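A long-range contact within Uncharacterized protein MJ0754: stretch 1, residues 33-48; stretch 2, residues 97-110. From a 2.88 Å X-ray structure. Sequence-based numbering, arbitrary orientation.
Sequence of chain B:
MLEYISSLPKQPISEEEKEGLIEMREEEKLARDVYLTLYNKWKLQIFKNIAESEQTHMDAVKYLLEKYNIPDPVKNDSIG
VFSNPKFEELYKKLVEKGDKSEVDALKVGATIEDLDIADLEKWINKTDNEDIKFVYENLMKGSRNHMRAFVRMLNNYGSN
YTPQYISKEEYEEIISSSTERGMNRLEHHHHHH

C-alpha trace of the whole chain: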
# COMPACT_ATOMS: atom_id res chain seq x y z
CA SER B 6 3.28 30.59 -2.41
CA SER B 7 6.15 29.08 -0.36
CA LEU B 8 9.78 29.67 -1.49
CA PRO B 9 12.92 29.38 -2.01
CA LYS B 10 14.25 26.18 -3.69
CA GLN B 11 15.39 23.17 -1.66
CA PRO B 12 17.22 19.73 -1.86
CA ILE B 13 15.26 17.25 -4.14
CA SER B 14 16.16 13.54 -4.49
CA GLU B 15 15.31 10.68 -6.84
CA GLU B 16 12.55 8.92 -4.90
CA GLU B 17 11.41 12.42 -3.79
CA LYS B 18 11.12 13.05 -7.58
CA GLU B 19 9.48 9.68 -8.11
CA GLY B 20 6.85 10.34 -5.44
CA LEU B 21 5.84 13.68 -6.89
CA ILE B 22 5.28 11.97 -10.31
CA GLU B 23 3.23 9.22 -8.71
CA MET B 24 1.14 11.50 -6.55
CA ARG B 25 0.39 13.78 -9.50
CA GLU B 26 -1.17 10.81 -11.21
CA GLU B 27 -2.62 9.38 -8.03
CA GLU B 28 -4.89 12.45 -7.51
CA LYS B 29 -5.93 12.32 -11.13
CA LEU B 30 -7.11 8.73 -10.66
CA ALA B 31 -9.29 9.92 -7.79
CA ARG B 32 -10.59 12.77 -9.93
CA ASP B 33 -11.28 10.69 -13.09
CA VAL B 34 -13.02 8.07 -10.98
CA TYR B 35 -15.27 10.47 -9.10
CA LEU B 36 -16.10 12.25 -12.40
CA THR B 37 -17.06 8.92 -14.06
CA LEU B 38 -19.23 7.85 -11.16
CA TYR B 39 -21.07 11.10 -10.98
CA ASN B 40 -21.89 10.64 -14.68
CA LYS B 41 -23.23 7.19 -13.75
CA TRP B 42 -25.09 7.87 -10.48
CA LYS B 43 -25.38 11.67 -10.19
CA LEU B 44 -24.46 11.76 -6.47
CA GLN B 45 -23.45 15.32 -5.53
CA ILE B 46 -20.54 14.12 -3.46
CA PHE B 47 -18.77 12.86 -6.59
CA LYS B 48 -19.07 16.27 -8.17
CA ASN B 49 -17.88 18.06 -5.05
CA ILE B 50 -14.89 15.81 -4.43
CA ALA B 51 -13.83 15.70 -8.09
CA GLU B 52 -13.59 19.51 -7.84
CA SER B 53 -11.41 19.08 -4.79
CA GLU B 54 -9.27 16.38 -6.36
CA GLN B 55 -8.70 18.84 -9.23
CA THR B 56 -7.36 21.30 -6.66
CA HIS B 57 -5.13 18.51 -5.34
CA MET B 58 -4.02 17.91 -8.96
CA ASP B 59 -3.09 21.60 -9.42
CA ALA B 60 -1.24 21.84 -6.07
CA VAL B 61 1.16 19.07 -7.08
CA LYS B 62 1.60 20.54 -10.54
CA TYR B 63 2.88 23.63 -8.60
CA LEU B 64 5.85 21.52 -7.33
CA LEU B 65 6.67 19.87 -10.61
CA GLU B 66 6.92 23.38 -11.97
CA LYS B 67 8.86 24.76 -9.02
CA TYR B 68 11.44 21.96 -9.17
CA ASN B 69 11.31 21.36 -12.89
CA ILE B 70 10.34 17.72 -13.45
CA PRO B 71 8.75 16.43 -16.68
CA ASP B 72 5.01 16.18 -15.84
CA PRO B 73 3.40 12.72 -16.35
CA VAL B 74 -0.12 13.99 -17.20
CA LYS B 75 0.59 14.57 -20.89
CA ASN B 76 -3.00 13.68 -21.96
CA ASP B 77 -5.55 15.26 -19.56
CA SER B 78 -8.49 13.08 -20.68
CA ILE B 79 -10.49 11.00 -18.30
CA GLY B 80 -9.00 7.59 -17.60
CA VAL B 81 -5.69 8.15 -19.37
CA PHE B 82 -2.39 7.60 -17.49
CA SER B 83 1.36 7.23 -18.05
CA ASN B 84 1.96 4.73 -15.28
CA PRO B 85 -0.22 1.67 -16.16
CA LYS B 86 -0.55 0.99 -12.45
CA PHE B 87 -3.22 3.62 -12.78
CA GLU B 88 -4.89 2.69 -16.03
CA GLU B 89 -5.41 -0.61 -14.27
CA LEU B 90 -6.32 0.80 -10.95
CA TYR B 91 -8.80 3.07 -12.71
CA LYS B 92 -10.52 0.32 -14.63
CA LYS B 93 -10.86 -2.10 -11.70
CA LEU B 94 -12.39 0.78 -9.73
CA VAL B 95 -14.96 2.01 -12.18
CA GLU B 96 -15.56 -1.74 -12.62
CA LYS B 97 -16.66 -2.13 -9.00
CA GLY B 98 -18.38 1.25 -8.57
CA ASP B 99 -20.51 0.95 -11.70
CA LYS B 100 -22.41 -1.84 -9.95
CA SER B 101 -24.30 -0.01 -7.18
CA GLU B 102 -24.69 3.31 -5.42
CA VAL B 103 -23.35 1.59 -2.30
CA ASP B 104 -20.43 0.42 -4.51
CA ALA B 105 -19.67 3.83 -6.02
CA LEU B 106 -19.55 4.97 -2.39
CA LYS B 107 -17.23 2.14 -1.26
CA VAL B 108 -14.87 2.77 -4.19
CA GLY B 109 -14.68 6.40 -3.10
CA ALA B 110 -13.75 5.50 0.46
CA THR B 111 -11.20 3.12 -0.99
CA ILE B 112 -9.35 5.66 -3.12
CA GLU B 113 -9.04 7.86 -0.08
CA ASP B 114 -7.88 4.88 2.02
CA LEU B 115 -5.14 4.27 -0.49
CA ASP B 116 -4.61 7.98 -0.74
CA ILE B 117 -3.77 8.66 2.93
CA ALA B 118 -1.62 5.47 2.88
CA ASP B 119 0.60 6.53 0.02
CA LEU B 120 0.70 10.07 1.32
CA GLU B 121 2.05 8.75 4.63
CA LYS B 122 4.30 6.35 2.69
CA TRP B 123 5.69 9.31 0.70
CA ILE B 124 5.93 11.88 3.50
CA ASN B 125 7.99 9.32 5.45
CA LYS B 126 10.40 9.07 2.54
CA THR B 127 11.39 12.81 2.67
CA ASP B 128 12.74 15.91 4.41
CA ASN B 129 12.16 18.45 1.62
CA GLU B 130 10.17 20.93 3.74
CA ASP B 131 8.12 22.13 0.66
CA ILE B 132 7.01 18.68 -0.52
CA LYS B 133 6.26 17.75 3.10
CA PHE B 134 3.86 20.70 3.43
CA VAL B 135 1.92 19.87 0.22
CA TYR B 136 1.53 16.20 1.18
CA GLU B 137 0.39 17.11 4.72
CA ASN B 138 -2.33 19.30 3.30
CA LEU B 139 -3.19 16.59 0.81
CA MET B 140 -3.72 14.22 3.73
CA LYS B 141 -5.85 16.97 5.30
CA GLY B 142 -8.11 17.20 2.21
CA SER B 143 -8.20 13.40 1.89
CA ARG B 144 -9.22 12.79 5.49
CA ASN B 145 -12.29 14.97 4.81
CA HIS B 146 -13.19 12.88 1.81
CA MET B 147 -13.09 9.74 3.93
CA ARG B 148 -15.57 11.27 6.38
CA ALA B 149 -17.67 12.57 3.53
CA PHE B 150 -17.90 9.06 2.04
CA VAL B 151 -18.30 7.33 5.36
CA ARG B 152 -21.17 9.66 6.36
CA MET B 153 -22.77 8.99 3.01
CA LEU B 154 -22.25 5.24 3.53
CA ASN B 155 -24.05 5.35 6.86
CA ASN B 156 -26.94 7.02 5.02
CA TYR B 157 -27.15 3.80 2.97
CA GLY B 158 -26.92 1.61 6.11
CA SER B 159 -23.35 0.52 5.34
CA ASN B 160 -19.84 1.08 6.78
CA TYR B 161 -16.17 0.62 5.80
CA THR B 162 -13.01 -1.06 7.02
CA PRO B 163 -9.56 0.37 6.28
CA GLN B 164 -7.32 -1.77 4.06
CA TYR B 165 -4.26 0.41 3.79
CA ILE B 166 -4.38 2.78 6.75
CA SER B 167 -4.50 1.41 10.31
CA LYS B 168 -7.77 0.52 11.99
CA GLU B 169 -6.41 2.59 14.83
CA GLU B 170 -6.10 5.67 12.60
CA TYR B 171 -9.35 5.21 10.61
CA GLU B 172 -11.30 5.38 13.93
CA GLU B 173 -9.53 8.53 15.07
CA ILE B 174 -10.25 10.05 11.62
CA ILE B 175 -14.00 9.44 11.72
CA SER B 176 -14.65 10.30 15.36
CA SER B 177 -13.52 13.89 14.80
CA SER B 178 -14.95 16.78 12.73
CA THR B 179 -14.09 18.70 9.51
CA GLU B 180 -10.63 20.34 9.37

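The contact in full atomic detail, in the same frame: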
# COMPACT_ATOMS: atom_id res chain seq x y z
N ASP B 33 -10.65 11.35 -11.93
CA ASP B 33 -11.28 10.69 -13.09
C ASP B 33 -12.31 9.65 -12.65
O ASP B 33 -13.36 9.47 -13.29
CB ASP B 33 -10.24 10.02 -13.97
CG ASP B 33 -9.20 10.99 -14.51
OD1 ASP B 33 -8.08 10.53 -14.77
OD2 ASP B 33 -9.50 12.20 -14.67
N VAL B 34 -12.02 8.97 -11.54
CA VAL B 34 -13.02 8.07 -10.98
C VAL B 34 -14.27 8.83 -10.53
O VAL B 34 -15.37 8.56 -11.02
CB VAL B 34 -12.47 7.16 -9.88
CG1 VAL B 34 -13.58 6.29 -9.35
CG2 VAL B 34 -11.35 6.30 -10.44
N TYR B 35 -14.10 9.78 -9.62
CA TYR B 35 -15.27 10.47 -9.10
C TYR B 35 -16.11 11.04 -10.26
O TYR B 35 -17.30 10.78 -10.36
CB TYR B 35 -14.88 11.53 -8.04
CG TYR B 35 -14.10 10.96 -6.85
CD1 TYR B 35 -14.32 9.68 -6.39
CD2 TYR B 35 -13.16 11.74 -6.18
CE1 TYR B 35 -13.62 9.16 -5.32
CE2 TYR B 35 -12.44 11.22 -5.10
CZ TYR B 35 -12.69 9.92 -4.67
OH TYR B 35 -11.99 9.38 -3.61
N LEU B 36 -15.46 11.75 -11.18
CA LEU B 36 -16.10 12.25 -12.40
C LEU B 36 -16.93 11.20 -13.17
O LEU B 36 -18.09 11.46 -13.50
CB LEU B 36 -15.04 12.84 -13.33
CG LEU B 36 -14.53 14.23 -12.96
CD1 LEU B 36 -13.14 14.43 -13.49
CD2 LEU B 36 -15.46 15.28 -13.51
N THR B 37 -16.33 10.05 -13.46
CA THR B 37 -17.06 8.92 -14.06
C THR B 37 -18.33 8.59 -13.30
O THR B 37 -19.40 8.45 -13.88
CB THR B 37 -16.24 7.63 -14.01
OG1 THR B 37 -15.01 7.82 -14.71
CG2 THR B 37 -17.01 6.46 -14.59
N LEU B 38 -18.19 8.43 -11.99
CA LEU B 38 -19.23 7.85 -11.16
C LEU B 38 -20.38 8.81 -10.96
O LEU B 38 -21.53 8.39 -10.78
CB LEU B 38 -18.63 7.41 -9.83
CG LEU B 38 -17.90 6.08 -9.95
CD1 LEU B 38 -17.21 5.69 -8.65
CD2 LEU B 38 -18.88 4.98 -10.40
N TYR B 39 -20.06 10.10 -10.99
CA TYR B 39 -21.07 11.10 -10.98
C TYR B 39 -21.86 10.97 -12.26
O TYR B 39 -23.08 10.99 -12.23
CB TYR B 39 -20.45 12.47 -10.92
CG TYR B 39 -21.46 13.59 -10.92
CD1 TYR B 39 -21.70 14.32 -12.08
CD2 TYR B 39 -22.16 13.93 -9.75
CE1 TYR B 39 -22.62 15.37 -12.08
CE2 TYR B 39 -23.09 14.98 -9.74
CZ TYR B 39 -23.30 15.69 -10.91
OH TYR B 39 -24.20 16.73 -10.93
N ASN B 40 -21.17 10.82 -13.40
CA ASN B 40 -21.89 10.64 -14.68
C ASN B 40 -22.84 9.46 -14.62
O ASN B 40 -23.95 9.54 -15.17
CB ASN B 40 -20.96 10.54 -15.91
CG ASN B 40 -20.36 11.91 -16.30
OD1 ASN B 40 -20.96 12.97 -16.07
ND2 ASN B 40 -19.15 11.88 -16.89
N LYS B 41 -22.43 8.40 -13.90
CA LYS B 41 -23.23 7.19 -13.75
C LYS B 41 -24.40 7.35 -12.79
O LYS B 41 -25.52 7.00 -13.15
CB LYS B 41 -22.40 5.98 -13.34
CG LYS B 41 -23.26 4.75 -13.02
CD LYS B 41 -24.33 4.52 -14.11
CE LYS B 41 -25.43 3.53 -13.70
NZ LYS B 41 -24.97 2.09 -13.76
N TRP B 42 -24.13 7.87 -11.59
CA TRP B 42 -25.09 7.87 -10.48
C TRP B 42 -25.65 9.23 -10.10
O TRP B 42 -26.71 9.30 -9.50
CB TRP B 42 -24.48 7.25 -9.22
CG TRP B 42 -24.08 5.85 -9.42
CD1 TRP B 42 -22.82 5.36 -9.46
CD2 TRP B 42 -24.96 4.74 -9.64
NE1 TRP B 42 -22.84 4.01 -9.68
CE2 TRP B 42 -24.14 3.60 -9.81
CE3 TRP B 42 -26.36 4.60 -9.71
CZ2 TRP B 42 -24.68 2.31 -10.05
CZ3 TRP B 42 -26.90 3.33 -9.96
CH2 TRP B 42 -26.05 2.20 -10.12
N LYS B 43 -24.91 10.29 -10.41
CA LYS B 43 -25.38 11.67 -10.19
C LYS B 43 -25.41 12.09 -8.70
O LYS B 43 -26.19 13.01 -8.32
CB LYS B 43 -26.75 11.88 -10.85
CG LYS B 43 -26.71 12.70 -12.12
CD LYS B 43 -25.95 12.04 -13.29
CE LYS B 43 -26.69 12.23 -14.63
NZ LYS B 43 -27.38 13.56 -14.78
N LEU B 44 -24.57 11.44 -7.89
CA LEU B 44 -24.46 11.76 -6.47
C LEU B 44 -23.54 12.95 -6.28
O LEU B 44 -22.38 12.92 -6.68
CB LEU B 44 -23.94 10.56 -5.66
CG LEU B 44 -24.88 9.35 -5.53
CD1 LEU B 44 -24.17 8.19 -4.85
CD2 LEU B 44 -26.19 9.72 -4.81
N GLN B 45 -24.09 14.00 -5.66
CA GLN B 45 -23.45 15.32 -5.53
C GLN B 45 -22.03 15.26 -5.02
O GLN B 45 -21.16 15.99 -5.47
CB GLN B 45 -24.26 16.23 -4.60
CG GLN B 45 -23.96 17.73 -4.78
CD GLN B 45 -24.16 18.18 -6.21
OE1 GLN B 45 -25.19 17.87 -6.85
NE2 GLN B 45 -23.18 18.91 -6.74
N ILE B 46 -21.83 14.38 -4.06
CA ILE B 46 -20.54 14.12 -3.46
C ILE B 46 -19.41 13.88 -4.48
O ILE B 46 -18.27 14.36 -4.32
CB ILE B 46 -20.68 12.93 -2.50
CG1 ILE B 46 -19.38 12.63 -1.77
CG2 ILE B 46 -21.25 11.71 -3.23
CD1 ILE B 46 -19.57 11.87 -0.51
N PHE B 47 -19.74 13.15 -5.55
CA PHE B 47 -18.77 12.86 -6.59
C PHE B 47 -18.38 14.11 -7.35
O PHE B 47 -17.20 14.31 -7.65
CB PHE B 47 -19.30 11.79 -7.51
CG PHE B 47 -19.34 10.45 -6.87
CD1 PHE B 47 -18.18 9.92 -6.29
CD2 PHE B 47 -20.52 9.72 -6.80
CE1 PHE B 47 -18.20 8.70 -5.68
CE2 PHE B 47 -20.55 8.49 -6.20
CZ PHE B 47 -19.38 7.97 -5.64
N LYS B 48 -19.37 14.96 -7.64
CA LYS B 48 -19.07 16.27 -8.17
C LYS B 48 -18.13 16.97 -7.20
O LYS B 48 -16.99 17.27 -7.55
CB LYS B 48 -20.32 17.11 -8.34
CG LYS B 48 -20.02 18.52 -8.82
CD LYS B 48 -21.25 19.23 -9.36
CE LYS B 48 -20.84 20.31 -10.34
NZ LYS B 48 -21.91 20.43 -11.37
N LYS B 97 -15.89 -1.95 -10.24
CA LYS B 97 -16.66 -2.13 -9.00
C LYS B 97 -17.79 -1.09 -8.89
O LYS B 97 -18.96 -1.45 -8.84
CB LYS B 97 -15.74 -2.14 -7.76
CG LYS B 97 -14.72 -3.33 -7.71
CD LYS B 97 -14.33 -3.75 -6.26
CE LYS B 97 -13.51 -5.07 -6.22
NZ LYS B 97 -13.53 -5.72 -4.85
N GLY B 98 -17.44 0.18 -8.92
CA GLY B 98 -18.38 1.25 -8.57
C GLY B 98 -19.54 1.42 -9.52
O GLY B 98 -20.51 2.11 -9.18
N ASP B 99 -19.45 0.82 -10.70
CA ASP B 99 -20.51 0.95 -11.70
C ASP B 99 -21.62 -0.04 -11.41
O ASP B 99 -22.59 -0.14 -12.18
CB ASP B 99 -19.96 0.70 -13.12
CG ASP B 99 -20.65 1.56 -14.18
OD1 ASP B 99 -21.48 0.99 -14.94
OD2 ASP B 99 -20.37 2.79 -14.24
N LYS B 100 -21.48 -0.77 -10.31
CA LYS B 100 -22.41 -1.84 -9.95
C LYS B 100 -23.56 -1.39 -9.04
O LYS B 100 -24.73 -1.75 -9.27
CB LYS B 100 -21.66 -3.04 -9.37
CG LYS B 100 -20.98 -3.91 -10.43
CD LYS B 100 -20.65 -5.28 -9.86
CE LYS B 100 -19.40 -5.27 -8.98
NZ LYS B 100 -18.27 -5.89 -9.72
N SER B 101 -23.26 -0.60 -8.01
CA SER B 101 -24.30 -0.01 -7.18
C SER B 101 -23.90 1.34 -6.63
O SER B 101 -22.72 1.63 -6.48
CB SER B 101 -24.69 -0.95 -6.03
OG SER B 101 -23.79 -0.87 -4.94
N GLU B 102 -24.89 2.17 -6.30
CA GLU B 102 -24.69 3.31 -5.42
C GLU B 102 -23.80 2.97 -4.22
O GLU B 102 -22.77 3.61 -4.01
CB GLU B 102 -26.02 3.86 -4.94
CG GLU B 102 -26.62 4.82 -5.92
CD GLU B 102 -28.06 5.14 -5.61
OE1 GLU B 102 -28.50 6.26 -5.94
OE2 GLU B 102 -28.75 4.26 -5.04
N VAL B 103 -24.18 1.97 -3.43
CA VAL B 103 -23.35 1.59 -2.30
C VAL B 103 -21.90 1.30 -2.76
O VAL B 103 -20.93 1.64 -2.06
CB VAL B 103 -23.96 0.40 -1.51
CG1 VAL B 103 -23.18 0.16 -0.20
CG2 VAL B 103 -25.46 0.63 -1.23
N ASP B 104 -21.75 0.72 -3.96
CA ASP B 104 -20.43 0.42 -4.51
C ASP B 104 -19.62 1.66 -4.85
O ASP B 104 -18.53 1.86 -4.30
CB ASP B 104 -20.53 -0.48 -5.74
CG ASP B 104 -20.72 -1.96 -5.36
OD1 ASP B 104 -20.36 -2.34 -4.21
OD2 ASP B 104 -21.22 -2.73 -6.21
N ALA B 105 -20.16 2.47 -5.76
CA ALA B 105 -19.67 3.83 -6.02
C ALA B 105 -19.10 4.42 -4.75
O ALA B 105 -17.94 4.81 -4.69
CB ALA B 105 -20.78 4.71 -6.53
N LEU B 106 -19.93 4.45 -3.71
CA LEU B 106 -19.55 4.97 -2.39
C LEU B 106 -18.35 4.25 -1.76
O LEU B 106 -17.44 4.91 -1.26
CB LEU B 106 -20.75 4.91 -1.46
CG LEU B 106 -21.68 6.10 -1.57
CD1 LEU B 106 -22.84 5.91 -0.63
CD2 LEU B 106 -20.93 7.36 -1.23
N LYS B 107 -18.34 2.92 -1.80
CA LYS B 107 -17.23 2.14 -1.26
C LYS B 107 -15.93 2.40 -2.03
O LYS B 107 -14.87 2.55 -1.43
CB LYS B 107 -17.55 0.64 -1.25
CG LYS B 107 -18.67 0.20 -0.31
CD LYS B 107 -18.68 -1.33 -0.20
CE LYS B 107 -19.99 -1.92 0.36
NZ LYS B 107 -20.07 -1.84 1.86
N VAL B 108 -16.02 2.44 -3.35
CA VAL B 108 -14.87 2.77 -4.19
C VAL B 108 -14.26 4.10 -3.75
O VAL B 108 -13.04 4.21 -3.60
CB VAL B 108 -15.27 2.90 -5.66
CG1 VAL B 108 -14.12 3.46 -6.43
CG2 VAL B 108 -15.65 1.55 -6.22
N GLY B 109 -15.12 5.10 -3.56
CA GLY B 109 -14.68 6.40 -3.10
C GLY B 109 -13.82 6.23 -1.87
O GLY B 109 -12.61 6.48 -1.92
N ALA B 110 -14.44 5.78 -0.79
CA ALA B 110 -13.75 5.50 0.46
C ALA B 110 -12.40 4.89 0.20
O ALA B 110 -11.41 5.29 0.82
CB ALA B 110 -14.56 4.57 1.31

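Helix 33-42 and helix 102-110 run nearly antiparallel (169°), their axes 10.8 Å apart at closest approach, and the two stretches bury 654 Å² between them. The register pairs Tyr 35 with Gly 109, Leu 38 with Ala 105 and Trp 42 with Glu 102, one helix rising as the other descends.

Hydrogen bonding across the contact rests on Trp 42. Its indole NE1 donates to Gly 98 O at 3.0 Å with an N-H...O angle of 160°, a near-linear bond that lies close to the ring plane. The acceptor carbonyl sits where the helix ending at Gly 98 gives way to loop, so the indole fastens helix 33-42 to the end of the preceding helix, just before the turn that leads into helix 102-110. The m rotamer of Trp 42 lays the rest of the indole against this turn and the start of helix 102-110: Glu 102 N lies over one face, 3.8 Å from Trp 42 CZ2, and Ser 101 C is 3.6 Å from the same carbon. Ser 101 is the N-cap of helix 102-110, its OG accepting from Asp 104 N at 2.8 Å.

Charge contributes at the exposed margin. Lys 41 NZ and Asp 99 OD1 form a long salt bridge of 3.8 Å. Although CA-to-CB of Asp 99 points away from stretch 1, the end of its side chain comes nearer, and OD2 lies 3.7 Å from Lys 41 CG, so the aliphatic part of the lysine also contributes to the packing.

Apolar packing centres on Ala 105, whose small methyl points toward stretch 1 and is met by three larger side chains: Trp 42 CD1 at 3.6 Å, Phe 47 CZ at 3.7 Å and Leu 38 CD1 at 4.3 Å, each measured to Ala 105 CB. Phe 47 comes from the following helix and also brings CZ to 3.6 Å from Ala 105 O, which lies at the ring edge. Further along, Val 34 CG1 meets Val 108 CG1 at 4.1 Å. Leu 44, in the loop after the first helix, places CD1 4.3 Å from Glu 102 CG, packing against the aliphatic part of the glutamate.

Glycine suits the close approach at Gly 98, where an ideal CB would fall a tight 3.1 Å from Leu 38 CD1; Leu 38 CD2 lies 3.5 Å from Gly 98 O. Gly 109 lies beside the buried Tyr 35, whose ring turns its edge to Gly 109 CA and whose OH, hydrogen-bonded elsewhere in the structure, lies 3.4 Å from Gly 109 O.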